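Local coordinates for protein putative SnoaL-like polyketide cyclase (Jannaschia sp., PDB 3KKG) that is probably a SnoaL-like polyketide cyclase of the NTF2-like superfamily, although its substrate is not established, at residues I44-Q49 / Y129-L134; F68-V73 / A94-F99; A89-A94 / V111-L116. All blocks are in the same frame, centred on the assembly; numbering follows the deposited sequence. Where two conformers were deposited one is given.

Overall arrangement
From the N terminus, the chain passes two helices before strand 41-45 delivers residues 44-49 to contact 1. The partner, 129-134, comes 80 residues later, so this contact closes a large loop holding most of the sheet, and contacts 2 and 3 are nested within it. After helix 54-67, the turn at 68-71 leads into strand 72-81, and segment 68-73 meets 94-99 in contact 2, closing the hairpin of strands 72-81 and 84-94. Contact 3 pairs 89-94 with 111-116, closing the loop between strands 84-94 and 108-120; it shares A94 with contact 2, and the two cross. Contact 1 brings helix 133-140 to this mixed sheet, as in NTF2-like folds.

Contact 1: I44-Q49 / Y129-L134; sequences IFHSNQ and YFTDLL
In the mixed sheet of the NTF2-like fold, strands 41-45 and 123-131 are joined by a parallel bridge between F45 and Y129; past F45 the chain turns away in a type II' turn, F45 to N48. F45 and Y129 lie side by side on the same face, CG anti to the backbone N in both. Their rings are nearly parallel (11° between planes) but slid so far apart that they barely overlap, with F45 CE1 3.8 Å from Y129 CD2. H46 carries its imidazole alongside Y129, over to T131 and L133, with CG beside its own backbone N. That ring is sandwiched: Y129 O lies over the centre of one face, and L133 CD2 sits over the other, 4.1 Å from the centroid in a CH-pi contact. The same L133 methyl touches F45 CE2 at 3.8 Å, so the first turn of helix 133-140 packs on both aromatic side chains. The backbone bond from H46 N to Y129 O (2.9 Å) continues the pairing, and water 1 bridges H46 O and Y129 O. S47 OG hydrogen-bonds to D132 OD2 of the second subunit. T131 N donates almost straight (173°) to H46 NE2 at 2.9 Å, reaching it from 33° outside the imidazole plane.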
loop_
_atom_site.group_PDB
_atom_site.type_symbol
_atom_site.label_atom_id
_atom_site.label_comp_id
_atom_site.label_asym_id
_atom_site.label_seq_id
_atom_site.Cartn_x
_atom_site.Cartn_y
_atom_site.Cartn_z
ATOM N N ILE A 44 3.285 9.305 -7.015
ATOM C CA ILE A 44 3.930 9.213 -5.722
ATOM C C ILE A 44 4.364 7.750 -5.559
ATOM O O ILE A 44 3.506 6.840 -5.602
ATOM C CB ILE A 44 2.972 9.620 -4.586
ATOM C CG1 ILE A 44 2.639 11.118 -4.690
ATOM C CG2 ILE A 44 3.583 9.297 -3.199
ATOM C CD1 ILE A 44 1.503 11.572 -3.768
ATOM N N PHE A 45 5.671 7.532 -5.454
ATOM C CA PHE A 45 6.239 6.201 -5.383
ATOM C C PHE A 45 6.708 5.986 -3.964
ATOM O O PHE A 45 7.686 6.603 -3.541
ATOM C CB PHE A 45 7.380 6.101 -6.381
ATOM C CG PHE A 45 8.010 4.760 -6.489
ATOM C CD1 PHE A 45 7.391 3.761 -7.156
ATOM C CD2 PHE A 45 9.252 4.526 -5.966
ATOM C CE1 PHE A 45 8.016 2.528 -7.354
ATOM C CE2 PHE A 45 9.876 3.270 -6.121
ATOM C CZ PHE A 45 9.230 2.284 -6.779
ATOM N N HIS A 46 6.009 5.168 -3.191
ATOM C CA HIS A 46 6.313 4.940 -1.785
ATOM C C HIS A 46 6.334 6.328 -1.078
ATOM O O HIS A 46 5.370 7.077 -1.153
ATOM C CB HIS A 46 7.598 4.089 -1.638
ATOM C CG HIS A 46 7.475 2.732 -2.243
ATOM N ND1 HIS A 46 7.684 2.513 -3.590
ATOM C CD2 HIS A 46 7.011 1.558 -1.746
ATOM C CE1 HIS A 46 7.389 1.244 -3.873
ATOM N NE2 HIS A 46 6.973 0.654 -2.775
ATOM N N SER A 47 7.386 6.651 -0.304
ATOM C CA SER A 47 7.466 7.930 0.399
ATOM C C SER A 47 8.222 8.982 -0.411
ATOM O O SER A 47 8.461 10.095 0.100
ATOM C CB SER A 47 8.126 7.808 1.778
ATOM O OG SER A 47 9.495 7.540 1.647
ATOM N N ASN A 48 8.562 8.670 -1.669
ATOM C CA ASN A 48 9.287 9.671 -2.520
ATOM C C ASN A 48 8.437 10.900 -2.750
ATOM O O ASN A 48 7.224 10.854 -2.725
ATOM C CB ASN A 48 9.649 9.155 -3.897
ATOM C CG ASN A 48 10.669 8.056 -3.907
ATOM O OD1 ASN A 48 11.040 7.577 -5.000
ATOM N ND2 ASN A 48 11.098 7.618 -2.757
ATOM N N GLN A 49 9.105 12.046 -2.963
ATOM C CA GLN A 49 8.375 13.246 -3.301
ATOM C C GLN A 49 7.620 12.997 -4.620
ATOM O O GLN A 49 8.064 12.219 -5.474
ATOM C CB GLN A 49 9.287 14.479 -3.386
ATOM C CG GLN A 49 10.247 14.541 -4.566
ATOM C CD GLN A 49 10.972 15.895 -4.677
ATOM O OE1 GLN A 49 11.049 16.660 -3.711
ATOM N NE2 GLN A 49 11.513 16.181 -5.858
ATOM N N TYR A 129 1.627 4.710 -4.800
ATOM C CA TYR A 129 2.039 3.347 -4.997
ATOM C C TYR A 129 2.832 2.794 -3.834
ATOM O O TYR A 129 3.770 3.405 -3.349
ATOM C CB TYR A 129 2.878 3.258 -6.301
ATOM C CG TYR A 129 3.239 1.845 -6.641
ATOM C CD1 TYR A 129 2.284 1.000 -7.176
ATOM C CD2 TYR A 129 4.497 1.343 -6.435
ATOM C CE1 TYR A 129 2.563 -0.306 -7.429
ATOM C CE2 TYR A 129 4.789 0.024 -6.714
ATOM C CZ TYR A 129 3.830 -0.787 -7.226
ATOM O OH TYR A 129 4.099 -2.115 -7.492
ATOM N N PHE A 130 2.567 1.508 -3.542
ATOM C CA PHE A 130 3.438 0.723 -2.676
ATOM C C PHE A 130 3.561 -0.696 -3.158
ATOM O O PHE A 130 2.559 -1.320 -3.519
ATOM C CB PHE A 130 2.911 0.594 -1.255
ATOM C CG PHE A 130 2.699 1.881 -0.528
ATOM C CD1 PHE A 130 1.531 2.587 -0.644
ATOM C CD2 PHE A 130 3.649 2.365 0.370
ATOM C CE1 PHE A 130 1.336 3.794 0.071
ATOM C CE2 PHE A 130 3.459 3.524 1.095
ATOM C CZ PHE A 130 2.335 4.227 0.946
ATOM N N THR A 131 4.757 -1.260 -3.088
ATOM C CA THR A 131 4.999 -2.707 -3.090
ATOM C C THR A 131 5.887 -3.066 -1.931
ATOM O O THR A 131 6.161 -2.248 -1.081
ATOM C CB THR A 131 5.483 -3.175 -4.464
ATOM O OG1 THR A 131 5.512 -4.624 -4.482
ATOM C CG2 THR A 131 6.893 -2.684 -4.811
ATOM N N ASP A 132 6.415 -4.301 -1.913
ATOM C CA ASP A 132 7.443 -4.626 -0.911
ATOM C C ASP A 132 8.801 -4.355 -1.569
ATOM O O ASP A 132 9.525 -5.225 -2.039
ATOM C CB ASP A 132 7.362 -6.084 -0.498
ATOM C CG ASP A 132 8.227 -6.366 0.727
ATOM O OD1 ASP A 132 9.128 -5.541 1.051
ATOM O OD2 ASP A 132 8.048 -7.440 1.352
ATOM N N LEU A 133 9.134 -3.064 -1.639
ATOM C CA LEU A 133 10.323 -2.644 -2.323
ATOM C C LEU A 133 11.572 -3.095 -1.581
ATOM O O LEU A 133 12.564 -3.409 -2.240
ATOM C CB LEU A 133 10.337 -1.125 -2.517
ATOM C CG LEU A 133 11.418 -0.545 -3.414
ATOM C CD1 LEU A 133 11.307 -1.029 -4.841
ATOM C CD2 LEU A 133 11.317 1.002 -3.393
ATOM N N LEU A 134 11.546 -3.203 -0.263
ATOM C CA LEU A 134 12.700 -3.731 0.468
ATOM C C LEU A 134 12.967 -5.179 0.047
ATOM O O LEU A 134 14.113 -5.589 -0.217
ATOM C CB LEU A 134 12.451 -3.689 1.982
ATOM C CG LEU A 134 13.572 -4.255 2.827
ATOM C CD1 LEU A 134 14.876 -3.453 2.612
ATOM C CD2 LEU A 134 13.147 -4.280 4.328
HETATM O O HOH W 1 2.886 6.115 -2.016
#

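Contact 2: F68-V73 / A94-F99; sequences FPRLEV and AQDGPF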
loop_
_atom_site.group_PDB
_atom_site.type_symbol
_atom_site.label_atom_id
_atom_site.label_comp_id
_atom_site.label_asym_id
_atom_site.label_seq_id
_atom_site.Cartn_x
_atom_site.Cartn_y
_atom_site.Cartn_z
ATOM N N PHE A 68 12.282 -4.162 -15.352
ATOM C CA PHE A 68 11.460 -5.376 -15.462
ATOM C C PHE A 68 10.637 -5.274 -16.764
ATOM O O PHE A 68 9.440 -5.053 -16.719
ATOM C CB PHE A 68 10.537 -5.522 -14.273
ATOM C CG PHE A 68 11.238 -5.715 -12.961
ATOM C CD1 PHE A 68 11.672 -4.625 -12.234
ATOM C CD2 PHE A 68 11.509 -6.990 -12.455
ATOM C CE1 PHE A 68 12.328 -4.793 -11.034
ATOM C CE2 PHE A 68 12.132 -7.165 -11.208
ATOM C CZ PHE A 68 12.554 -6.066 -10.514
ATOM N N PRO A 69 11.267 -5.425 -17.924
ATOM C CA PRO A 69 10.569 -5.117 -19.145
ATOM C C PRO A 69 9.424 -6.020 -19.508
ATOM O O PRO A 69 8.574 -5.630 -20.333
ATOM C CB PRO A 69 11.675 -5.205 -20.214
ATOM C CG PRO A 69 12.868 -5.619 -19.530
ATOM C CD PRO A 69 12.701 -5.737 -18.140
ATOM N N ARG A 70 9.408 -7.253 -18.982
ATOM C CA ARG A 70 8.290 -8.221 -19.185
ATOM C C ARG A 70 7.366 -8.320 -17.948
ATOM O O ARG A 70 6.561 -9.243 -17.867
ATOM C CB ARG A 70 8.772 -9.661 -19.528
ATOM C CG ARG A 70 9.401 -9.902 -20.926
ATOM C CD ARG A 70 9.632 -11.421 -21.208
ATOM N NE ARG A 70 10.351 -11.663 -22.495
ATOM C CZ ARG A 70 11.692 -11.703 -22.607
ATOM N NH1 ARG A 70 12.428 -11.575 -21.534
ATOM N NH2 ARG A 70 12.253 -11.872 -23.772
ATOM N N LEU A 71 7.450 -7.386 -17.003
ATOM C CA LEU A 71 6.683 -7.502 -15.754
ATOM C C LEU A 71 5.222 -7.769 -16.068
ATOM O O LEU A 71 4.601 -7.076 -16.867
ATOM C CB LEU A 71 6.820 -6.211 -14.960
ATOM C CG LEU A 71 6.444 -6.309 -13.476
ATOM C CD1 LEU A 71 7.342 -7.228 -12.687
ATOM C CD2 LEU A 71 6.527 -4.903 -12.896
ATOM N N GLU A 72 4.709 -8.792 -15.387
ATOM C CA GLU A 72 3.300 -9.147 -15.439
ATOM C C GLU A 72 2.562 -8.702 -14.206
ATOM O O GLU A 72 3.067 -8.822 -13.103
ATOM C CB GLU A 72 3.126 -10.658 -15.601
ATOM C CG GLU A 72 3.656 -11.178 -16.942
ATOM C CD GLU A 72 3.593 -12.708 -17.049
ATOM O OE1 GLU A 72 3.106 -13.367 -16.106
ATOM O OE2 GLU A 72 4.137 -13.233 -18.014
ATOM N N VAL A 73 1.348 -8.221 -14.415
ATOM C CA VAL A 73 0.462 -7.820 -13.318
ATOM C C VAL A 73 -0.829 -8.617 -13.365
ATOM O O VAL A 73 -1.424 -8.761 -14.406
ATOM C CB VAL A 73 0.261 -6.249 -13.282
ATOM C CG1 VAL A 73 -0.404 -5.732 -14.552
ATOM C CG2 VAL A 73 -0.507 -5.859 -12.013
ATOM N N ALA A 94 11.270 -10.842 -14.165
ATOM C CA ALA A 94 12.710 -10.865 -13.969
ATOM C C ALA A 94 13.322 -9.491 -14.111
ATOM O O ALA A 94 12.964 -8.761 -15.042
ATOM C CB ALA A 94 13.351 -11.819 -14.994
ATOM N N GLN A 95 14.328 -9.242 -13.298
ATOM C CA GLN A 95 15.035 -7.942 -13.326
ATOM C C GLN A 95 16.102 -7.999 -14.428
ATOM O O GLN A 95 17.284 -8.064 -14.139
ATOM C CB GLN A 95 15.631 -7.594 -11.955
ATOM C CG GLN A 95 16.185 -6.162 -11.967
ATOM C CD GLN A 95 17.610 -6.053 -11.500
ATOM O OE1 GLN A 95 18.174 -6.977 -10.889
ATOM N NE2 GLN A 95 18.228 -4.917 -11.819
ATOM N N ASP A 96 15.663 -7.936 -15.685
ATOM C CA ASP A 96 16.542 -8.060 -16.813
ATOM C C ASP A 96 17.206 -6.754 -17.262
ATOM O O ASP A 96 18.035 -6.751 -18.164
ATOM C CB ASP A 96 15.773 -8.600 -18.014
ATOM C CG ASP A 96 15.451 -10.120 -17.927
ATOM O OD1 ASP A 96 16.067 -10.846 -17.146
ATOM O OD2 ASP A 96 14.591 -10.525 -18.740
ATOM N N GLY A 97 16.769 -5.666 -16.644
ATOM C CA GLY A 97 17.405 -4.346 -16.862
ATOM C C GLY A 97 17.827 -3.672 -15.575
ATOM O O GLY A 97 17.533 -4.118 -14.476
ATOM N N PRO A 98 18.539 -2.545 -15.747
ATOM C CA PRO A 98 18.933 -1.816 -14.571
ATOM C C PRO A 98 17.732 -1.319 -13.790
ATOM O O PRO A 98 16.711 -0.955 -14.403
ATOM C CB PRO A 98 19.678 -0.594 -15.127
ATOM C CG PRO A 98 19.635 -0.660 -16.527
ATOM C CD PRO A 98 18.918 -1.888 -16.997
ATOM N N PHE A 99 17.802 -1.382 -12.474
ATOM C CA PHE A 99 16.657 -0.953 -11.607
ATOM C C PHE A 99 17.161 -0.271 -10.322
ATOM O O PHE A 99 17.789 -0.903 -9.500
ATOM C CB PHE A 99 15.818 -2.174 -11.228
ATOM C CG PHE A 99 14.534 -1.832 -10.508
ATOM C CD1 PHE A 99 13.482 -1.260 -11.203
ATOM C CD2 PHE A 99 14.374 -2.119 -9.177
ATOM C CE1 PHE A 99 12.272 -1.000 -10.543
ATOM C CE2 PHE A 99 13.187 -1.819 -8.535
ATOM C CZ PHE A 99 12.136 -1.297 -9.231
HETATM O O HOH W 2 11.003 -8.545 -17.076
HETATM O O HOH W 3 11.894 -10.876 -18.625
#
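The F68 ring has Q95 CA over one face, a CH-pi contact 4.1 Å from the centroid, and F99 at its edge, near its plane. The F99 ring in turn offers its face: F68 CE1 stands 3.6 Å above it, over the centre, making a T-shaped pair with planes at 81° and centroids 4.9 Å apart. With CG beside its backbone N (chi1 -64°), F68 directs the far end of its ring between these two residues, and CE2 comes to 3.6 Å from Q95 CB. Q95 itself is the centre of an inverse gamma turn; its chain bends at chi2, sending the amide away from F68 so that OE1 bonds to S105 OG. An alanine in place of F68 would lose both the CH-pi and the T-shaped contact and would probably loosen the hold of the turn on 94-99.

The polar part of the contact lies nearer the surface. Water 2 takes the N-H of R70 and gives a hydrogen bond to A94 O, joining the two backbones where they have no direct bond. The extended R70 side chain reaches D96 in a long salt bridge, NH1 to OD2 3.7 Å, with guanidinium and carboxylate planes 86° apart. Water 3 fills in that pairing in the guanidinium plane, 3.0 Å from R70 NH1 and 2.7 Å from D96 OD2.

The type I turn F68 to L71 follows helix 54-67 and leads into strand 72-81, which pairs with strand 84-94 through E72 and T92. Segment 94-99 begins where strand 84-94 ends, and G97 is bonded through its backbone to G67. Helix 133-140 closes over the aromatic pair, V136 touching F68 while M137 and I140 meet F99, and strand 108-120 adds V109 against F68.

Contact 3: A89-A94 / V111-L116; sequences ARLTGA and VPDVTL
Strands 84-94 and 108-120, adjacent inner strands in the curved sheet of the NTF2-like fold, run antiparallel with a strong twist, their segment axes 4.6 Å apart at closest approach and their directions 132° apart, and the hydrogen-bonded pairs A89-D113 and L91-V111 flank the non-hydrogen-bonded pair R90-P112. The L91 N to V111 O bond (2.8 Å) is straight, whereas at A89-D113 both donors stand above the carbonyl planes. On the face with P112, R90 lies alongside the proline and points the same way; a bend at chi3 (75°) folds its guanidinium flat over the V111-P112 peptide bond, and NH1 comes to 3.5 Å from P112 CB. Its NH2 forms a salt bridge with D110. The opposite face carries A89, L91, V111 and the buried D113, whose CG takes the crowded position between backbone N and carbonyl carbon. L91 crosses D113 at about a right angle, and a bound PEG, probably from the crystallisation liquor, lies near L91 and may mark a pocket on this side. D113 OD2 bonds to Y129 OH and touches L91 CD1 at 3.5 Å, while D113 OD1 lies 3.3 Å from A89 CB.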
loop_
_atom_site.group_PDB
_atom_site.type_symbol
_atom_site.label_atom_id
_atom_site.label_comp_id
_atom_site.label_asym_id
_atom_site.label_seq_id
_atom_site.Cartn_x
_atom_site.Cartn_y
_atom_site.Cartn_z
ATOM N N ALA A 89 -2.651 -5.838 -6.581
ATOM C CA ALA A 89 -2.234 -6.711 -7.651
ATOM C C ALA A 89 -1.061 -7.531 -7.180
ATOM O O ALA A 89 -0.559 -7.363 -6.065
ATOM C CB ALA A 89 -1.909 -5.923 -8.975
ATOM N N ARG A 90 -0.682 -8.501 -8.005
ATOM C CA ARG A 90 0.610 -9.150 -7.838
ATOM C C ARG A 90 1.442 -8.976 -9.083
ATOM O O ARG A 90 0.938 -8.967 -10.194
ATOM C CB ARG A 90 0.488 -10.598 -7.447
ATOM C CG ARG A 90 -0.069 -10.798 -6.039
ATOM C CD ARG A 90 0.079 -12.246 -5.614
ATOM N NE ARG A 90 1.475 -12.571 -5.268
ATOM C CZ ARG A 90 2.042 -12.321 -4.074
ATOM N NH1 ARG A 90 1.318 -11.796 -3.100
ATOM N NH2 ARG A 90 3.309 -12.641 -3.813
ATOM N N LEU A 91 2.720 -8.781 -8.853
ATOM C CA LEU A 91 3.713 -8.563 -9.906
ATOM C C LEU A 91 4.665 -9.742 -9.954
ATOM O O LEU A 91 5.170 -10.155 -8.910
ATOM C CB LEU A 91 4.574 -7.338 -9.575
ATOM C CG LEU A 91 3.816 -6.047 -9.410
ATOM C CD1 LEU A 91 4.797 -4.893 -9.050
ATOM C CD2 LEU A 91 3.022 -5.695 -10.645
ATOM N N THR A 92 4.943 -10.183 -11.171
ATOM C CA THR A 92 5.918 -11.240 -11.385
ATOM C C THR A 92 6.769 -10.905 -12.589
ATOM O O THR A 92 6.285 -10.540 -13.642
ATOM C CB THR A 92 5.280 -12.615 -11.576
ATOM O OG1 THR A 92 4.337 -12.537 -12.642
ATOM C CG2 THR A 92 4.591 -13.070 -10.289
ATOM N N GLY A 93 8.081 -11.133 -12.460
ATOM C CA GLY A 93 8.984 -10.996 -13.597
ATOM C C GLY A 93 10.409 -10.872 -13.156
ATOM O O GLY A 93 10.729 -10.852 -11.991
ATOM N N ALA A 94 11.270 -10.842 -14.165
ATOM C CA ALA A 94 12.710 -10.865 -13.969
ATOM C C ALA A 94 13.322 -9.491 -14.111
ATOM O O ALA A 94 12.964 -8.761 -15.042
ATOM C CB ALA A 94 13.351 -11.819 -14.994
ATOM N N VAL A 111 5.664 -10.331 -5.969
ATOM C CA VAL A 111 5.283 -9.465 -4.862
ATOM C C VAL A 111 3.871 -8.901 -5.011
ATOM O O VAL A 111 3.444 -8.625 -6.125
ATOM C CB VAL A 111 6.287 -8.283 -4.652
ATOM C CG1 VAL A 111 7.605 -8.801 -4.060
ATOM C CG2 VAL A 111 6.484 -7.475 -5.955
ATOM N N PRO A 112 3.199 -8.681 -3.895
ATOM C CA PRO A 112 1.930 -7.935 -3.911
ATOM C C PRO A 112 2.209 -6.452 -4.034
ATOM O O PRO A 112 3.287 -5.963 -3.649
ATOM C CB PRO A 112 1.308 -8.297 -2.568
ATOM C CG PRO A 112 2.523 -8.348 -1.634
ATOM C CD PRO A 112 3.635 -8.963 -2.511
ATOM N N ASP A 113 1.217 -5.699 -4.468
ATOM C CA ASP A 113 1.323 -4.259 -4.480
ATOM C C ASP A 113 -0.033 -3.649 -4.253
ATOM O O ASP A 113 -1.063 -4.350 -4.174
ATOM C CB ASP A 113 2.039 -3.770 -5.690
ATOM C CG ASP A 113 1.251 -3.768 -6.943
ATOM O OD1 ASP A 113 0.067 -4.145 -6.961
ATOM O OD2 ASP A 113 1.845 -3.417 -8.000
ATOM N N VAL A 114 -0.062 -2.345 -4.181
ATOM C CA VAL A 114 -1.316 -1.566 -4.075
ATOM C C VAL A 114 -1.098 -0.209 -4.711
ATOM O O VAL A 114 -0.071 0.450 -4.534
ATOM C CB VAL A 114 -1.780 -1.449 -2.635
ATOM C CG1 VAL A 114 -0.778 -0.770 -1.751
ATOM C CG2 VAL A 114 -3.132 -0.684 -2.608
ATOM N N THR A 115 -2.030 0.193 -5.594
ATOM C CA THR A 115 -2.026 1.486 -6.270
ATOM C C THR A 115 -3.276 2.214 -5.862
ATOM O O THR A 115 -4.379 1.625 -5.975
ATOM C CB THR A 115 -1.906 1.312 -7.804
ATOM O OG1 THR A 115 -0.898 0.300 -8.085
ATOM C CG2 THR A 115 -1.552 2.591 -8.492
ATOM N N LEU A 116 -3.129 3.464 -5.454
ATOM C CA LEU A 116 -4.226 4.239 -4.902
ATOM C C LEU A 116 -4.425 5.432 -5.814
ATOM O O LEU A 116 -3.560 6.342 -5.873
ATOM C CB LEU A 116 -3.874 4.648 -3.467
ATOM C CG LEU A 116 -3.543 3.436 -2.577
ATOM C CD1 LEU A 116 -2.163 3.549 -2.020
ATOM C CD2 LEU A 116 -4.540 3.279 -1.486
#